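Local coordinates for SGNH hydrolase-type esterase domain-containing protein (Slackia heliotrinireducens DSM 20476, PDB 4S1P) that is a putative SGNH-family hydrolase, probably cleaving ester bonds, although its natural substrate is not known, at residues Leu145-Val148 with Ala149-Phe152. Numbering follows the deposited sequence.
Sequences LADV and AAPF
D147 and A150 meet where strand 144-147, an outermost strand of the five-stranded parallel sheet, passes through V148 into the short helix 149-154, a strand-to-helix join within the alpha/beta fold of the SGNH hydrolase family. The side chain of D147 caps the first turn of that helix: OD1 accepts from A150 N at 3.1 Å, with an N-H...O angle of 151°. The N-H reaches the carboxylate from above its plane, 53° out of it. With CG anti to the backbone N of D147 (chi1 -176°), the carboxylate is carried forward over the turn, and A150 CB packs 3.8 Å from D147 OD2.

One backbone bond closes the first helical turn, from F152 N to V148 O at 3.2 Å. P151 has no N-H to give, which costs little in a first turn, where such groups lack acceptors within the helix. Its ring packs closely on two carbonyls: CD lies 3.2 Å from D147 O and 3.3 Å from V148 O. The ring also rests on L175 and V179 of helix 170-184.

The apolar part pairs V148 with F152, which project from the turn flank to flank. V148 CG1, anti to its own N, touches F152 CD1 at 3.8 Å. The F152 ring is further packed by W107, which stacks on it, and by Y161, edge-to-face, while V148 also leans on Y104 of strand 100-105.

The turn therefore joins a polar cap to a buried apolar pair. The carboxylate of D147 takes up an N-H at the helix start, where its negative charge probably interacts favourably with the partial positive charge of the N-H groups.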
loop_
_atom_site.group_PDB
_atom_site.type_symbol
_atom_site.label_atom_id
_atom_site.label_comp_id
_atom_site.label_asym_id
_atom_site.label_seq_id
_atom_site.Cartn_x
_atom_site.Cartn_y
_atom_site.Cartn_z
ATOM N N LEU A 145 1.772 7.918 -6.688
ATOM C CA LEU A 145 0.570 7.439 -6.005
ATOM C C LEU A 145 -0.206 6.512 -6.904
ATOM O O LEU A 145 -0.673 6.931 -7.971
ATOM C CB LEU A 145 -0.336 8.591 -5.574
ATOM C CG LEU A 145 -1.628 8.161 -4.885
ATOM C CD1 LEU A 145 -1.383 7.368 -3.611
ATOM C CD2 LEU A 145 -2.491 9.372 -4.562
ATOM N N ALA A 146 -0.370 5.273 -6.451
ATOM C CA ALA A 146 -1.316 4.340 -7.066
ATOM C C ALA A 146 -2.625 4.482 -6.291
ATOM O O ALA A 146 -2.732 3.945 -5.187
ATOM C CB ALA A 146 -0.752 2.933 -7.000
ATOM N N ASP A 147 -3.563 5.274 -6.835
ATOM C CA ASP A 147 -4.769 5.653 -6.132
ATOM C C ASP A 147 -5.822 4.601 -6.374
ATOM O O ASP A 147 -6.596 4.697 -7.310
ATOM C CB ASP A 147 -5.201 7.032 -6.609
ATOM C CG ASP A 147 -6.410 7.595 -5.877
ATOM O OD1 ASP A 147 -7.047 6.849 -5.111
ATOM O OD2 ASP A 147 -6.744 8.788 -6.077
ATOM N N VAL A 148 -5.874 3.596 -5.507
ATOM C CA VAL A 148 -6.859 2.545 -5.687
ATOM C C VAL A 148 -8.232 2.983 -5.150
ATOM O O VAL A 148 -9.267 2.460 -5.565
ATOM C CB VAL A 148 -6.366 1.199 -5.112
ATOM C CG1 VAL A 148 -7.345 0.076 -5.458
ATOM C CG2 VAL A 148 -4.967 0.859 -5.647
ATOM N N ALA A 149 -8.269 3.941 -4.232
ATOM C CA ALA A 149 -9.545 4.418 -3.726
ATOM C C ALA A 149 -10.424 4.965 -4.832
ATOM O O ALA A 149 -11.646 4.801 -4.786
ATOM C CB ALA A 149 -9.348 5.469 -2.660
ATOM N N ALA A 150 -9.845 5.682 -5.777
ATOM C CA ALA A 150 -10.659 6.311 -6.834
ATOM C C ALA A 150 -11.512 5.280 -7.608
ATOM O O ALA A 150 -12.744 5.428 -7.645
ATOM C CB ALA A 150 -9.787 7.158 -7.764
ATOM N N PRO A 151 -10.886 4.224 -8.159
ATOM C CA PRO A 151 -11.740 3.257 -8.853
ATOM C C PRO A 151 -12.611 2.425 -7.930
ATOM O O PRO A 151 -13.660 1.932 -8.355
ATOM C CB PRO A 151 -10.756 2.415 -9.649
ATOM C CG PRO A 151 -9.408 2.593 -8.959
ATOM C CD PRO A 151 -9.450 4.027 -8.465
ATOM N N PHE A 152 -12.226 2.272 -6.667
ATOM C CA PHE A 152 -13.154 1.676 -5.696
ATOM C C PHE A 152 -14.435 2.499 -5.593
ATOM O O PHE A 152 -15.507 1.942 -5.563
ATOM C CB PHE A 152 -12.530 1.524 -4.280
ATOM C CG PHE A 152 -12.057 0.137 -3.983
ATOM C CD1 PHE A 152 -11.070 -0.467 -4.752
ATOM C CD2 PHE A 152 -12.611 -0.585 -2.919
ATOM C CE1 PHE A 152 -10.631 -1.739 -4.466
ATOM C CE2 PHE A 152 -12.151 -1.867 -2.628
ATOM C CZ PHE A 152 -11.174 -2.424 -3.394
#